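Local coordinates for P domain of VP1 (Norovirus Hu/GI.7/TCH-060/USA/2003, PDB 4P26), which forms the protruding part of the norovirus capsid and binds histo-blood group glycans, probably as attachment factors on host cells, at residues 105-110 / 162-167. Sequence-based numbering, arbitrary orientation.
With A2G (2-acetamido-2-deoxy-alpha-D-galactopyranose), chain E.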
loop_
_atom_site.group_PDB
_atom_site.type_symbol
_atom_site.label_atom_id
_atom_site.label_comp_id
_atom_site.label_asym_id
_atom_site.label_seq_id
_atom_site.Cartn_x
_atom_site.Cartn_y
_atom_site.Cartn_z
ATOM N N ALA A 105 -15.661 15.848 5.367
ATOM C CA ALA A 105 -16.597 16.256 6.414
ATOM C C ALA A 105 -16.395 15.528 7.738
ATOM O O ALA A 105 -17.355 15.061 8.344
ATOM C CB ALA A 105 -18.048 16.109 5.932
ATOM N N CYS A 106 -15.146 15.444 8.185
ATOM C CA CYS A 106 -14.828 14.816 9.461
ATOM C C CYS A 106 -13.460 15.283 9.959
ATOM O O CYS A 106 -12.688 15.875 9.204
ATOM C CB CYS A 106 -14.836 13.288 9.321
ATOM S SG CYS A 106 -13.702 12.645 8.058
ATOM N N ASP A 107 -13.169 15.014 11.231
ATOM C CA ASP A 107 -11.820 15.204 11.767
ATOM C C ASP A 107 -10.908 14.068 11.319
ATOM O O ASP A 107 -11.338 12.918 11.227
ATOM C CB ASP A 107 -11.849 15.265 13.294
ATOM C CG ASP A 107 -12.228 16.635 13.823
ATOM O OD1 ASP A 107 -12.846 17.436 13.081
ATOM O OD2 ASP A 107 -11.916 16.905 15.002
ATOM N N TRP A 108 -9.652 14.393 11.023
ATOM C CA TRP A 108 -8.665 13.371 10.697
ATOM C C TRP A 108 -7.671 13.281 11.831
ATOM O O TRP A 108 -7.386 14.269 12.509
ATOM C CB TRP A 108 -7.891 13.693 9.416
ATOM C CG TRP A 108 -8.696 13.695 8.161
ATOM C CD1 TRP A 108 -9.967 13.233 7.995
ATOM C CD2 TRP A 108 -8.281 14.210 6.887
ATOM N NE1 TRP A 108 -10.369 13.417 6.688
ATOM C CE2 TRP A 108 -9.355 14.022 5.992
ATOM C CE3 TRP A 108 -7.107 14.814 6.421
ATOM C CZ2 TRP A 108 -9.287 14.407 4.653
ATOM C CZ3 TRP A 108 -7.040 15.204 5.087
ATOM C CH2 TRP A 108 -8.127 14.994 4.220
ATOM N N HIS A 109 -7.132 12.086 12.021
ATOM C CA HIS A 109 -6.053 11.895 12.968
ATOM C C HIS A 109 -4.928 11.191 12.225
ATOM O O HIS A 109 -5.060 10.033 11.825
ATOM C CB HIS A 109 -6.566 11.136 14.189
ATOM C CG HIS A 109 -7.757 11.791 14.813
ATOM N ND1 HIS A 109 -7.648 12.856 15.683
ATOM C CD2 HIS A 109 -9.085 11.591 14.630
ATOM C CE1 HIS A 109 -8.854 13.253 16.045
ATOM N NE2 HIS A 109 -9.744 12.505 15.417
ATOM N N VAL A 110 -3.844 11.935 12.004
ATOM C CA VAL A 110 -2.772 11.527 11.102
ATOM C C VAL A 110 -1.489 11.283 11.894
ATOM O O VAL A 110 -1.011 12.177 12.594
ATOM C CB VAL A 110 -2.509 12.622 10.028
ATOM C CG1 VAL A 110 -1.541 12.117 8.968
ATOM C CG2 VAL A 110 -3.821 13.060 9.375
ATOM N N SER A 162 -12.995 10.805 12.823
ATOM C CA SER A 162 -14.025 11.012 13.834
ATOM C C SER A 162 -14.896 12.216 13.442
ATOM O O SER A 162 -14.509 12.986 12.563
ATOM C CB SER A 162 -13.372 11.202 15.213
ATOM O OG SER A 162 -12.558 12.363 15.252
ATOM N N PRO A 163 -16.080 12.368 14.067
ATOM C CA PRO A 163 -16.999 13.431 13.632
ATOM C C PRO A 163 -16.444 14.836 13.830
ATOM O O PRO A 163 -15.669 15.082 14.756
ATOM C CB PRO A 163 -18.223 13.240 14.536
ATOM C CG PRO A 163 -18.148 11.859 15.008
ATOM C CD PRO A 163 -16.689 11.513 15.103
ATOM N N SER A 164 -16.854 15.757 12.967
ATOM C CA SER A 164 -16.416 17.145 13.078
ATOM C C SER A 164 -16.897 17.790 14.374
ATOM O O SER A 164 -16.223 18.664 14.921
ATOM C CB SER A 164 -16.902 17.954 11.875
ATOM O OG SER A 164 -16.290 17.492 10.683
ATOM N N THR A 165 -18.067 17.360 14.848
ATOM C CA THR A 165 -18.675 17.886 16.077
ATOM C C THR A 165 -19.311 16.755 16.895
ATOM O O THR A 165 -19.635 15.705 16.350
ATOM C CB THR A 165 -19.758 18.957 15.779
ATOM O OG1 THR A 165 -20.744 18.414 14.893
ATOM C CG2 THR A 165 -19.147 20.197 15.140
ATOM N N SER A 166 -19.522 16.982 18.191
ATOM C CA SER A 166 -19.871 15.888 19.113
ATOM C C SER A 166 -21.140 15.095 18.825
ATOM O O SER A 166 -21.178 13.894 19.063
ATOM C CB SER A 166 -19.886 16.370 20.561
ATOM O OG SER A 166 -20.870 17.363 20.728
ATOM N N GLY A 167 -22.185 15.736 18.331
ATOM C CA GLY A 167 -23.383 14.975 18.039
ATOM C C GLY A 167 -23.364 14.294 16.681
ATOM O O GLY A 167 -24.252 13.496 16.372
HETATM O O5 A2G E . -14.533 14.424 19.552
HETATM C C1 A2G E . -13.174 14.499 20.006
HETATM C C2 A2G E . -12.241 14.057 18.890
HETATM N N2 A2G E . -10.848 14.140 19.352
HETATM C C3 A2G E . -12.431 14.960 17.683
HETATM O O3 A2G E . -11.651 14.463 16.585
HETATM C C4 A2G E . -13.899 14.984 17.292
HETATM O O4 A2G E . -14.294 13.682 16.834
HETATM C C5 A2G E . -14.739 15.374 18.497
HETATM C C6 A2G E . -16.217 15.390 18.105
HETATM O O6 A2G E . -17.020 15.537 19.280
HETATM C C7 A2G E . -10.212 13.087 19.885
HETATM O O7 A2G E . -9.049 13.116 20.283
HETATM C C8 A2G E . -11.044 11.806 19.973
HETATM O O HOH W 1 -18.467 14.695 10.802
HETATM O O HOH W 2 -13.839 18.547 10.988
#
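Asp107 and Ser162 grip each other through both backbone groups and jointly hold the N-acetylgalactosamine (A2G) of a bound glycan. They form an antiparallel hydrogen-bonded pair between strands 107-114 and 153-162, adjacent strands of the six-stranded antiparallel sheet of the norovirus P domain: Asp107 N lies 2.8 Å from Ser162 O, and Ser162 N lies 3.1 Å from Asp107 O. The first bond is bent at the hydrogen (139°), whereas the return bond is straighter (161°). Both side chains leave the same face of the sheet, and the sugar docks there. A2G O3 donates to Asp107 OD2, at 2.9 Å, while A2G O4 donates to the carbonyl oxygen of Pro163. Ser162 OG, placed between the backbone N and the carbonyl carbon (chi1 63°), sits 2.6 Å from A2G O3 and close to A2G O4 as well, with a single proton to offer. The His109 imidazole meets this cluster with its edge: NE2 is 2.8 Å from Ser162 OG, and A2G O3 lies in the ring plane. Behind it, His109 ND1 is hydrogen-bonded to Asp128 OD1 and Trp160 stacks on the ring, which probably fixes the rotation of the imidazole. A fucose lies near the Asp107 side chain, consistent with a fucosylated, A-type glycan.

Beyond the paired residues, water stitches the loop to the strand end. One molecule donates to Ala105 O and accepts from Ser164 N; a second donates to Asp107 OD1 and also hydrogen-bonds Ser164 OG, leaving OD1 to the water while OD2 takes the sugar hydroxyl. Packing completes the join: Ser164 OG rests 3.3 Å from Cys106 CA, and Cys106 CB abuts Ser162 O at the same separation.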